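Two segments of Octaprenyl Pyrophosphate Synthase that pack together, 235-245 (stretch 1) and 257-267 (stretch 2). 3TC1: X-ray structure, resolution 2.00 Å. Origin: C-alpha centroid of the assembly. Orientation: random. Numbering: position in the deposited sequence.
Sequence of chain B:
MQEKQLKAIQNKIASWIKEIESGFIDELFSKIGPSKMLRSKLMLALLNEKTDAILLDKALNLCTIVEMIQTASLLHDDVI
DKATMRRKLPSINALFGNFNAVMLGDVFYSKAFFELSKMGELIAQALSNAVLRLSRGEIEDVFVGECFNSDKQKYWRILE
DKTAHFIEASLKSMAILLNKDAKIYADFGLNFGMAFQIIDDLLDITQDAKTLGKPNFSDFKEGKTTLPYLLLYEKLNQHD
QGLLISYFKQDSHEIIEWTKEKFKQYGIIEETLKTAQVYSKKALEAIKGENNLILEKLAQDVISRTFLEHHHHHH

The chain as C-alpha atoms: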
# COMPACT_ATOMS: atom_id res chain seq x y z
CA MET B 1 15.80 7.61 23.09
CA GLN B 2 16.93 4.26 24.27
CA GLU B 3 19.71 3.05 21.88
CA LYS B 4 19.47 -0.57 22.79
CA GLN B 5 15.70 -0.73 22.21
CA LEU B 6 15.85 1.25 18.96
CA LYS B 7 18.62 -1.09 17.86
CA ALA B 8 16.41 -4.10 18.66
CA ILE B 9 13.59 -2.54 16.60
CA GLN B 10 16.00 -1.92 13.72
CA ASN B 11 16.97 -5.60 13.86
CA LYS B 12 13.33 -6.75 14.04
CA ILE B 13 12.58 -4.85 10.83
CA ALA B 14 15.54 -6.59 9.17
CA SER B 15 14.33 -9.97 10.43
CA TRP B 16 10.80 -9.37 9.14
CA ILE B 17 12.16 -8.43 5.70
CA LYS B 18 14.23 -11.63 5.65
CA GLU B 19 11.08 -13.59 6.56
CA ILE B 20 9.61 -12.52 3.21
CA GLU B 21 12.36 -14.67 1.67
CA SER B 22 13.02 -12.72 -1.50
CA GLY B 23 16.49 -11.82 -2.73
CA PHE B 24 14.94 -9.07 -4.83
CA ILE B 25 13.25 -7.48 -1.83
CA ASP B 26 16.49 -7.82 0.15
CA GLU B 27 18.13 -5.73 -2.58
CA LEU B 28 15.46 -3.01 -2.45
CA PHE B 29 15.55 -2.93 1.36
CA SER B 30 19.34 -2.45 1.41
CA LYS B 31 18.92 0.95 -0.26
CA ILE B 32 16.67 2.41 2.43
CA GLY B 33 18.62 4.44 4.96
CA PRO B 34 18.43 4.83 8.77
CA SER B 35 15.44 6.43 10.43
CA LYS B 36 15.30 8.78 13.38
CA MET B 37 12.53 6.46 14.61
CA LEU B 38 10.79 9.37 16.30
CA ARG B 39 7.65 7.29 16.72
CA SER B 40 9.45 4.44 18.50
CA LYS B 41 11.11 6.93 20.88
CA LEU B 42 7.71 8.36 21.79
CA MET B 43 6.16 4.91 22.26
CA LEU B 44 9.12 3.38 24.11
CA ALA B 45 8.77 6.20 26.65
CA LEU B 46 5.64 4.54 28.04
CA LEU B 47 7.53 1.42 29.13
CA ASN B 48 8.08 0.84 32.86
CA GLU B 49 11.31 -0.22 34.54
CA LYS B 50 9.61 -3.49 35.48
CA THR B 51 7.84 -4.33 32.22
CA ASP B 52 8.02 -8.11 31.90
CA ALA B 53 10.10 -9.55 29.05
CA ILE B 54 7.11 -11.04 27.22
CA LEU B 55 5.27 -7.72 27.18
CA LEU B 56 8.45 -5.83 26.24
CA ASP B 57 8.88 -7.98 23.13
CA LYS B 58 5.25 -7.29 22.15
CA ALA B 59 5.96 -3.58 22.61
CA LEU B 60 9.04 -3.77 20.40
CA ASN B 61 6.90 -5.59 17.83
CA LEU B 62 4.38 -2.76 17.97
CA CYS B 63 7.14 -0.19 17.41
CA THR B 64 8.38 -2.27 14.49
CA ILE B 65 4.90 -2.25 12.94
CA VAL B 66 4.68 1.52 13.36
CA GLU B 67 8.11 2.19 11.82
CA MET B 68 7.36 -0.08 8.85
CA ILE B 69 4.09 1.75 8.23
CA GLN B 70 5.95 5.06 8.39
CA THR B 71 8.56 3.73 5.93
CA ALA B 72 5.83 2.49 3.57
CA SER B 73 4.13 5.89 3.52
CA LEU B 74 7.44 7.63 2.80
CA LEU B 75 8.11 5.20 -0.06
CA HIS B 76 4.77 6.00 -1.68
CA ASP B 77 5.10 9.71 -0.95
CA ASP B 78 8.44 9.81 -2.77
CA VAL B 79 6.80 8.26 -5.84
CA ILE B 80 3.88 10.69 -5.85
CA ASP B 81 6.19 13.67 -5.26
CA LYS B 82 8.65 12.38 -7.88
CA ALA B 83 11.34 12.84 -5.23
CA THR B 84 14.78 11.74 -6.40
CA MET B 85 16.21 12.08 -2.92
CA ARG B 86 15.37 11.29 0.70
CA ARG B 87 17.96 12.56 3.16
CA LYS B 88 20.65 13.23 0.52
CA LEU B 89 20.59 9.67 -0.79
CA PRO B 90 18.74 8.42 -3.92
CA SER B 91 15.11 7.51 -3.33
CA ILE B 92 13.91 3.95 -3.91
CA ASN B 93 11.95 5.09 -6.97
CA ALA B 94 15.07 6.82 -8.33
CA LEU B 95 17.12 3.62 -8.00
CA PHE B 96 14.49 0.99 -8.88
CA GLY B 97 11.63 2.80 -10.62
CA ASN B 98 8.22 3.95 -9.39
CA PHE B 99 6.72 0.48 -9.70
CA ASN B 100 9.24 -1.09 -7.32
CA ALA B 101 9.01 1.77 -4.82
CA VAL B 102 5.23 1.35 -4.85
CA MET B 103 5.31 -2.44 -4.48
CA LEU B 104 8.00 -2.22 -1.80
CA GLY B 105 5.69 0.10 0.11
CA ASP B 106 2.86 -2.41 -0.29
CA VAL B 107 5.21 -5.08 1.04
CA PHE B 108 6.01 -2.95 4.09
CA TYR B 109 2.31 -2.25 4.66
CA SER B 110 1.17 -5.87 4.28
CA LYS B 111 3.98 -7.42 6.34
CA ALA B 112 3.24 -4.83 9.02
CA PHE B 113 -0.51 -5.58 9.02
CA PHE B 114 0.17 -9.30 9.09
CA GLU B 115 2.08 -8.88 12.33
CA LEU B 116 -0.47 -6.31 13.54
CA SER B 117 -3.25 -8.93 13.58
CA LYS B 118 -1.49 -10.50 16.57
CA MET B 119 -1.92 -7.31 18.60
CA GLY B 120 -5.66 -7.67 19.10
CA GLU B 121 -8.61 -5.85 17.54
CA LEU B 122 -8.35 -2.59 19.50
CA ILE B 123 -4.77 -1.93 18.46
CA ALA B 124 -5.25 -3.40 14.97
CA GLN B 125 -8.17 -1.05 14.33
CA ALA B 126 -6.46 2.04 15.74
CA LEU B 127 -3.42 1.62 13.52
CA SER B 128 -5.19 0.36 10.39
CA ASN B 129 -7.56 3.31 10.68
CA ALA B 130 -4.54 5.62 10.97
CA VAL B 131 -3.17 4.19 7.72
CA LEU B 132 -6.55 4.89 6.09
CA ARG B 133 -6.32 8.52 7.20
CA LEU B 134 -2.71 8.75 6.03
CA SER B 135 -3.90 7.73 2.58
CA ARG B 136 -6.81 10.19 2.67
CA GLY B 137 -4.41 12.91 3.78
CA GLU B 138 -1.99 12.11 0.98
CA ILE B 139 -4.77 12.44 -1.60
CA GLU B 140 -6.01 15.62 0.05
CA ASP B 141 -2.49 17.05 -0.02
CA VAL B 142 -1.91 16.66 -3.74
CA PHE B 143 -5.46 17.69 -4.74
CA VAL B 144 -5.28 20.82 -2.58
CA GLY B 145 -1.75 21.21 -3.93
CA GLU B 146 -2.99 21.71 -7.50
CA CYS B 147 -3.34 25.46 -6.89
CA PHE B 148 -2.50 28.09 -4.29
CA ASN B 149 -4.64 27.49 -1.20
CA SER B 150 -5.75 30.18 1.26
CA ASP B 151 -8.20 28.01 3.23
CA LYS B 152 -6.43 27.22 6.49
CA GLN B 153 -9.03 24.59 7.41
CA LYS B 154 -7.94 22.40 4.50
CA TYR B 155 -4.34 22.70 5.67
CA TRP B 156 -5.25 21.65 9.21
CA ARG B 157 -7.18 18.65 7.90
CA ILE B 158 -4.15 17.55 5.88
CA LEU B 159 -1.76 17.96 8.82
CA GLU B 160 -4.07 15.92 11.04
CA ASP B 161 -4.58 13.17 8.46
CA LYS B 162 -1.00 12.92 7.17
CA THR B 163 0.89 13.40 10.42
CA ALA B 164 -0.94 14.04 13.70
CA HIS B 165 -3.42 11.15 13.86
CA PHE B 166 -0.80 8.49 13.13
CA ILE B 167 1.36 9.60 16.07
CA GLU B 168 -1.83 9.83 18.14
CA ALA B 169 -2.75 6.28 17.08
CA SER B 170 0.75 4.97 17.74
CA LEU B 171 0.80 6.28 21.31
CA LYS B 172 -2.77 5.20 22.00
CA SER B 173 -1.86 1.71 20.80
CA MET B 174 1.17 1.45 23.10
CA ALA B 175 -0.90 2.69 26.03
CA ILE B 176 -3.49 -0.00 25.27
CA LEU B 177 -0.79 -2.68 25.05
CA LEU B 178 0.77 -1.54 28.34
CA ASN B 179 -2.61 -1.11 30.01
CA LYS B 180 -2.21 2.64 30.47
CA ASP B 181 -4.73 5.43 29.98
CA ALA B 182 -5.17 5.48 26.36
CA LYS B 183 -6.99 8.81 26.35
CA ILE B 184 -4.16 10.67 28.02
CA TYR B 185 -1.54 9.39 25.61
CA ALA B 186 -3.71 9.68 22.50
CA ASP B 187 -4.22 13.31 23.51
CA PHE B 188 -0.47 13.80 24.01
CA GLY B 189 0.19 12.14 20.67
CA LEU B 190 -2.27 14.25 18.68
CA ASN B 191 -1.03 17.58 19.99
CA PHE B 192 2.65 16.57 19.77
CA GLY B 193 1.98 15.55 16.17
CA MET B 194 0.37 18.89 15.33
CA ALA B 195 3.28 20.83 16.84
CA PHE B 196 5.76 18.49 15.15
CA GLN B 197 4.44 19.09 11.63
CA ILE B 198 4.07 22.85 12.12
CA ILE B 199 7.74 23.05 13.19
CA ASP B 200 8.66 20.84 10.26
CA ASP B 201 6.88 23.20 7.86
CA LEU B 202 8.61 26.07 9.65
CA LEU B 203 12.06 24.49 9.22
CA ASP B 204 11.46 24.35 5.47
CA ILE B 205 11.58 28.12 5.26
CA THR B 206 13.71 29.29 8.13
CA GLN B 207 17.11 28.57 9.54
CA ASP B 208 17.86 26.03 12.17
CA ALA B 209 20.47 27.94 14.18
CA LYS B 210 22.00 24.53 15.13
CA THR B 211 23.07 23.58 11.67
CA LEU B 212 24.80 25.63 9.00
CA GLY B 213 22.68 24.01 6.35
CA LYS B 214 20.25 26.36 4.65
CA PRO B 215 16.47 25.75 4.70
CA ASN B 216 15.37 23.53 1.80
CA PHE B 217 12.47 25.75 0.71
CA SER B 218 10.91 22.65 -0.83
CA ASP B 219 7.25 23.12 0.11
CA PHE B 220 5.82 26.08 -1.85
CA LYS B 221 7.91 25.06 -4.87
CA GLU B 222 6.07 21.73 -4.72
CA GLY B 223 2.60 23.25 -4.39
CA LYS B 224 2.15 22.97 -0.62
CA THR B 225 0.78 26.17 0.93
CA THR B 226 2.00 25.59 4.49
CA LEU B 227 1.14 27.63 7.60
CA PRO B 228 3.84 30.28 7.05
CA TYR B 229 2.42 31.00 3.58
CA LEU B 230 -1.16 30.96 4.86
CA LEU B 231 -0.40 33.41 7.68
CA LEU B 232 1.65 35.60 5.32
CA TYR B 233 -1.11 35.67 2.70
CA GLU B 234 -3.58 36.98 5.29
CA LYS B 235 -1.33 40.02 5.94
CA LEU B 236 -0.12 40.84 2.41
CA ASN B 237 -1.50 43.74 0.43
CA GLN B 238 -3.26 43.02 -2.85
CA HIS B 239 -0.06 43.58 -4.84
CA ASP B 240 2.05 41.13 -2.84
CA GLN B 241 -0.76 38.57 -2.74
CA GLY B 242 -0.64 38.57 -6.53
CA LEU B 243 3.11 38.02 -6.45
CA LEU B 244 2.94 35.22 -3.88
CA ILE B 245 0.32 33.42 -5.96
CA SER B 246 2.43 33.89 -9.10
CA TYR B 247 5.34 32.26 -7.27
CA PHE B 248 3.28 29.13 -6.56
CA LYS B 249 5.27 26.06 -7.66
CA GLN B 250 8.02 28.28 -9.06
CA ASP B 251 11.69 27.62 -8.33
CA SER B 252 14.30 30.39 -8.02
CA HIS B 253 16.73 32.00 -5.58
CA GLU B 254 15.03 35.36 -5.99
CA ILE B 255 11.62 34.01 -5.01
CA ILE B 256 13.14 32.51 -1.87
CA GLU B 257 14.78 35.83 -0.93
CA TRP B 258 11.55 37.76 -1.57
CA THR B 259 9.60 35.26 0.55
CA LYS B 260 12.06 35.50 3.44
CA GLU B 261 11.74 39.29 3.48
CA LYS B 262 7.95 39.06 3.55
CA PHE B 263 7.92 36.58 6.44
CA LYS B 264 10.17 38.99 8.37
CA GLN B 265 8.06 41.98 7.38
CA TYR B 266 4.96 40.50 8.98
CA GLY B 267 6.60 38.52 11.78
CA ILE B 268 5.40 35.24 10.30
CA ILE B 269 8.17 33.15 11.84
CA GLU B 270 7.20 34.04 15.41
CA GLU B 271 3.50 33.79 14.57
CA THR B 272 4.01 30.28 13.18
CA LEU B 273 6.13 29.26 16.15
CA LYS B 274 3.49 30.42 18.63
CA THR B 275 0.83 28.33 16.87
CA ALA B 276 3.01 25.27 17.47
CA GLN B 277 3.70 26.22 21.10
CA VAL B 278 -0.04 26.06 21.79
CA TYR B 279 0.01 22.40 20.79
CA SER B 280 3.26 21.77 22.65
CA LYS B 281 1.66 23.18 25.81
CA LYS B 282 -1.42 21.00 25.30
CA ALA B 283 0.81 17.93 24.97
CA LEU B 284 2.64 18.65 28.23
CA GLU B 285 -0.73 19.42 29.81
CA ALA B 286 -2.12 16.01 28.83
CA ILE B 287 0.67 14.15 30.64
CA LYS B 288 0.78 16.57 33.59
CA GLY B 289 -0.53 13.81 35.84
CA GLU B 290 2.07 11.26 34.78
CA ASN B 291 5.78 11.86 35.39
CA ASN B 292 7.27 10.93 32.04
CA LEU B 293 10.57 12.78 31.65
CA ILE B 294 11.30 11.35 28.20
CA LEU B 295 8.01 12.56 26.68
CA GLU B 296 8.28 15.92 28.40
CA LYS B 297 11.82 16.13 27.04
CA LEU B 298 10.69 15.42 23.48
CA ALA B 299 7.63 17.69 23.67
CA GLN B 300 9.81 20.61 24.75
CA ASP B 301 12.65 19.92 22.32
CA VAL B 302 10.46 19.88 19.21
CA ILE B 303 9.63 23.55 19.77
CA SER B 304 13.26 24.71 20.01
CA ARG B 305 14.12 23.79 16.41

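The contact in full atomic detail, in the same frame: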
# COMPACT_ATOMS: atom_id res chain seq x y z
N LYS B 235 -1.86 38.69 5.59
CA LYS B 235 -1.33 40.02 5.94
C LYS B 235 -0.86 40.83 4.73
O LYS B 235 -0.73 42.06 4.82
CB LYS B 235 -0.13 39.89 6.89
CG LYS B 235 -0.38 39.11 8.16
CD LYS B 235 -0.99 39.98 9.25
CE LYS B 235 -1.11 39.20 10.55
NZ LYS B 235 0.22 38.69 11.01
N LEU B 236 -0.60 40.16 3.61
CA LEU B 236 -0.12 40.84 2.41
C LEU B 236 -1.12 41.77 1.76
O LEU B 236 -2.32 41.54 1.80
CB LEU B 236 0.32 39.81 1.36
CG LEU B 236 1.48 38.87 1.68
CD1 LEU B 236 1.67 37.88 0.54
CD2 LEU B 236 2.75 39.70 1.90
N ASN B 237 -0.61 42.84 1.14
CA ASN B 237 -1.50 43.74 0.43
C ASN B 237 -1.83 43.04 -0.88
O ASN B 237 -1.22 42.03 -1.23
CB ASN B 237 -0.85 45.11 0.17
CG ASN B 237 0.49 45.02 -0.56
OD1 ASN B 237 0.69 44.16 -1.42
ND2 ASN B 237 1.41 45.93 -0.22
N GLN B 238 -2.81 43.57 -1.58
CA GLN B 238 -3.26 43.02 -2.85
C GLN B 238 -2.12 42.77 -3.84
O GLN B 238 -2.08 41.74 -4.52
CB GLN B 238 -4.28 44.00 -3.43
CG GLN B 238 -5.05 43.55 -4.63
CD GLN B 238 -6.07 44.60 -5.01
OE1 GLN B 238 -7.01 44.87 -4.25
NE2 GLN B 238 -5.89 45.22 -6.17
N HIS B 239 -1.19 43.72 -3.93
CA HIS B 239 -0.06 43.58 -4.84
C HIS B 239 0.80 42.37 -4.51
O HIS B 239 1.11 41.55 -5.38
CB HIS B 239 0.81 44.84 -4.82
CG HIS B 239 2.05 44.73 -5.65
ND1 HIS B 239 2.03 44.77 -7.03
CD2 HIS B 239 3.34 44.55 -5.30
CE1 HIS B 239 3.26 44.61 -7.49
NE2 HIS B 239 4.08 44.48 -6.46
N ASP B 240 1.20 42.25 -3.24
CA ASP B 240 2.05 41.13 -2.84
C ASP B 240 1.32 39.80 -2.91
O ASP B 240 1.94 38.76 -3.17
CB ASP B 240 2.61 41.35 -1.43
CG ASP B 240 3.59 42.52 -1.36
OD1 ASP B 240 4.22 42.84 -2.40
OD2 ASP B 240 3.74 43.11 -0.27
N GLN B 241 0.01 39.81 -2.67
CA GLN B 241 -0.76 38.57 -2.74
C GLN B 241 -0.67 38.05 -4.17
O GLN B 241 -0.51 36.85 -4.39
CB GLN B 241 -2.23 38.81 -2.36
CG GLN B 241 -2.44 39.10 -0.87
CD GLN B 241 -3.91 39.15 -0.49
OE1 GLN B 241 -4.70 39.83 -1.13
NE2 GLN B 241 -4.28 38.42 0.56
N GLY B 242 -0.75 38.97 -5.13
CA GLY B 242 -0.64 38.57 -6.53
C GLY B 242 0.71 37.94 -6.80
O GLY B 242 0.82 36.91 -7.48
N LEU B 243 1.77 38.54 -6.26
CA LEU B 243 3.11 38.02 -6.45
C LEU B 243 3.28 36.64 -5.81
O LEU B 243 3.81 35.72 -6.43
CB LEU B 243 4.16 38.98 -5.86
CG LEU B 243 4.39 40.32 -6.56
CD1 LEU B 243 5.49 41.10 -5.84
CD2 LEU B 243 4.77 40.08 -8.02
N LEU B 244 2.82 36.50 -4.57
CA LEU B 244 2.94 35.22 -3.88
C LEU B 244 2.26 34.12 -4.70
O LEU B 244 2.83 33.06 -4.91
CB LEU B 244 2.33 35.29 -2.49
CG LEU B 244 2.44 33.99 -1.67
CD1 LEU B 244 3.91 33.64 -1.46
CD2 LEU B 244 1.74 34.17 -0.33
N ILE B 245 1.04 34.40 -5.16
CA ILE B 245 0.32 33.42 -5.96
C ILE B 245 1.09 33.08 -7.24
O ILE B 245 1.17 31.92 -7.65
CB ILE B 245 -1.10 33.92 -6.32
CG1 ILE B 245 -1.95 34.00 -5.05
CG2 ILE B 245 -1.75 32.98 -7.33
CD1 ILE B 245 -3.36 34.52 -5.27
N GLU B 257 14.40 34.60 -1.63
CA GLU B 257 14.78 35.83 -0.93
C GLU B 257 13.59 36.76 -0.70
O GLU B 257 13.44 37.34 0.38
CB GLU B 257 15.89 36.56 -1.69
CG GLU B 257 17.22 35.84 -1.64
CD GLU B 257 17.61 35.42 -0.22
OE1 GLU B 257 17.69 36.31 0.66
OE2 GLU B 257 17.85 34.22 0.01
N TRP B 258 12.73 36.90 -1.71
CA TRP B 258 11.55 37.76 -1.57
C TRP B 258 10.65 37.22 -0.45
O TRP B 258 10.16 37.97 0.40
CB TRP B 258 10.77 37.80 -2.89
CG TRP B 258 9.55 38.69 -2.85
CD1 TRP B 258 9.49 40.04 -3.11
CD2 TRP B 258 8.20 38.28 -2.56
NE1 TRP B 258 8.19 40.49 -2.99
CE2 TRP B 258 7.38 39.43 -2.65
CE3 TRP B 258 7.61 37.06 -2.22
CZ2 TRP B 258 6.00 39.39 -2.42
CZ3 TRP B 258 6.24 37.02 -1.99
CH2 TRP B 258 5.45 38.18 -2.10
N THR B 259 10.44 35.91 -0.45
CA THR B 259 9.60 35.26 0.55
C THR B 259 10.15 35.43 1.97
O THR B 259 9.39 35.64 2.92
CB THR B 259 9.47 33.74 0.26
OG1 THR B 259 8.92 33.55 -1.05
CG2 THR B 259 8.57 33.08 1.27
N LYS B 260 11.47 35.33 2.12
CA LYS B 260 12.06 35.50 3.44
C LYS B 260 11.86 36.92 3.97
O LYS B 260 11.64 37.12 5.17
CB LYS B 260 13.55 35.15 3.42
CG LYS B 260 13.80 33.66 3.25
CD LYS B 260 15.24 33.28 3.57
CE LYS B 260 16.21 33.85 2.57
NZ LYS B 260 17.60 33.34 2.81
N GLU B 261 11.93 37.90 3.08
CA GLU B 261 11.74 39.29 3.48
C GLU B 261 10.31 39.52 3.92
O GLU B 261 10.06 40.24 4.89
CB GLU B 261 12.06 40.24 2.32
CG GLU B 261 13.48 40.14 1.80
CD GLU B 261 13.78 41.20 0.77
OE1 GLU B 261 12.85 41.64 0.06
OE2 GLU B 261 14.96 41.60 0.66
N LYS B 262 9.36 38.91 3.22
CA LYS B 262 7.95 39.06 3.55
C LYS B 262 7.60 38.40 4.88
O LYS B 262 6.79 38.94 5.63
CB LYS B 262 7.08 38.51 2.41
CG LYS B 262 7.09 39.40 1.16
CD LYS B 262 6.52 40.79 1.47
CE LYS B 262 6.98 41.83 0.46
NZ LYS B 262 6.52 43.20 0.80
N PHE B 263 8.19 37.24 5.17
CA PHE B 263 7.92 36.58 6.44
C PHE B 263 8.42 37.49 7.57
O PHE B 263 7.75 37.65 8.59
CB PHE B 263 8.66 35.24 6.55
CG PHE B 263 8.08 34.14 5.68
CD1 PHE B 263 6.72 34.07 5.43
CD2 PHE B 263 8.91 33.14 5.17
CE1 PHE B 263 6.17 33.01 4.68
CE2 PHE B 263 8.38 32.07 4.42
CZ PHE B 263 7.01 32.01 4.18
N LYS B 264 9.60 38.08 7.38
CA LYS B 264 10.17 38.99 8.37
C LYS B 264 9.29 40.22 8.52
O LYS B 264 8.98 40.65 9.64
CB LYS B 264 11.58 39.42 7.95
CG LYS B 264 12.66 38.36 8.10
CD LYS B 264 14.00 38.91 7.62
CE LYS B 264 15.10 37.85 7.66
NZ LYS B 264 15.45 37.44 9.05
N GLN B 265 8.89 40.79 7.39
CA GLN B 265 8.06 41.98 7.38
C GLN B 265 6.80 41.86 8.24
O GLN B 265 6.40 42.82 8.91
CB GLN B 265 7.66 42.32 5.94
CG GLN B 265 6.75 43.54 5.83
CD GLN B 265 6.44 43.90 4.39
OE1 GLN B 265 6.90 43.24 3.46
NE2 GLN B 265 5.66 44.95 4.19
N TYR B 266 6.18 40.69 8.22
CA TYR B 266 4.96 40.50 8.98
C TYR B 266 5.11 39.58 10.19
O TYR B 266 4.11 39.09 10.72
CB TYR B 266 3.85 40.03 8.04
CG TYR B 266 3.46 41.07 7.01
CD1 TYR B 266 2.70 42.18 7.36
CD2 TYR B 266 3.88 40.96 5.68
CE1 TYR B 266 2.36 43.15 6.41
CE2 TYR B 266 3.55 41.92 4.73
CZ TYR B 266 2.79 43.02 5.10
OH TYR B 266 2.45 43.98 4.17
N GLY B 267 6.34 39.36 10.62
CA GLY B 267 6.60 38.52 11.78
C GLY B 267 5.96 37.14 11.69
O GLY B 267 5.44 36.63 12.69
O HOH W 1 2.08 43.39 1.60
O HOH W 2 6.84 43.25 -3.10

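How does the start of stretch 2 reach a helix whose axis stays 11.7 Å away at closest approach? It does so through Trp 258, a side chain long enough to span the gap. The two helices run at 139° to one another, closer to antiparallel than parallel, and the CA-to-CB bond of Trp 258 points toward stretch 1. With chi1 in t and chi2 at 87°, the indole lies against the helix 238-245 between Asp 240 and Leu 244. Trp 258 CZ2 lies 3.9 Å from Leu 243 CD1, Trp 258 CZ3 lies 4.1 Å from Leu 244 CD1, and Trp 258 CH2 rests 3.7 Å from Asp 240 O. Asp 240 O is already engaged, accepting from Leu 244 N at 2.8 Å, so the ring rests beside a carbonyl that is already hydrogen-bonded within its helix. The contact covers 94 Å² of the tryptophan. A broad ring with a single polar atom suits this place: the carbons pack against leucines, while Trp 258 NE1 donates to water 2 at 3.1 Å, and water 2 in turn donates to Asp 240 OD1 at 2.7 Å.

What does Lys 262, one turn further along, add to this packing? It supplies the direct polar link between the stretches. Lys 262 NZ donates to Asp 240 OD2 at 3.0 Å, a hydrogen bond that is also a salt bridge. Lys 262 NZ also donates to Gln 265 OE1 at 2.7 Å, so the ammonium group is held from within its own helix as well as from across the contact. On the way there the aliphatic part of the chain passes Leu 236, with Lys 262 CD 3.9 Å from Leu 236 CD2. Lysine therefore serves twice, as a hydrocarbon neighbour for a leucine and as a positive charge for the buried Asp 240.

How does Tyr 266, just beyond the helix, close the other end? Tyr 266 lays its ring beside the residues that precede helix 238-245; the CA of Tyr 266 is 7.0 Å from the CA of Lys 235. Lys 235 CB sits over one face of the ring, 4.0 Å from the centroid of the Tyr 266 ring, in a CH-pi contact, and Leu 236 CD2 approaches Tyr 266 CE2 to 3.7 Å. In all, 99 Å² of the tyrosine is covered. Its aromatic carbons meet aliphatic side chains, and the hydroxyl extends past them to water.

What ties the tyrosine hydroxyl to the start of the opposing helix? Water 1 does, hydrogen-bonded to Tyr 266 OH at 2.7 Å, accepting from Asn 237 N at 2.8 Å and donating to Asp 240 OD2 at 2.5 Å. Asn 237 is the N-cap: Asn 237 OD1 accepts from Asp 240 N at 2.7 Å with a nearly straight geometry, a role for which a short amide side chain is well suited. Asp 240 thus gathers the salt bridge, both waters and the capping bond, while the flanking aromatics bury much of the 448 Å² shared by the two stretches.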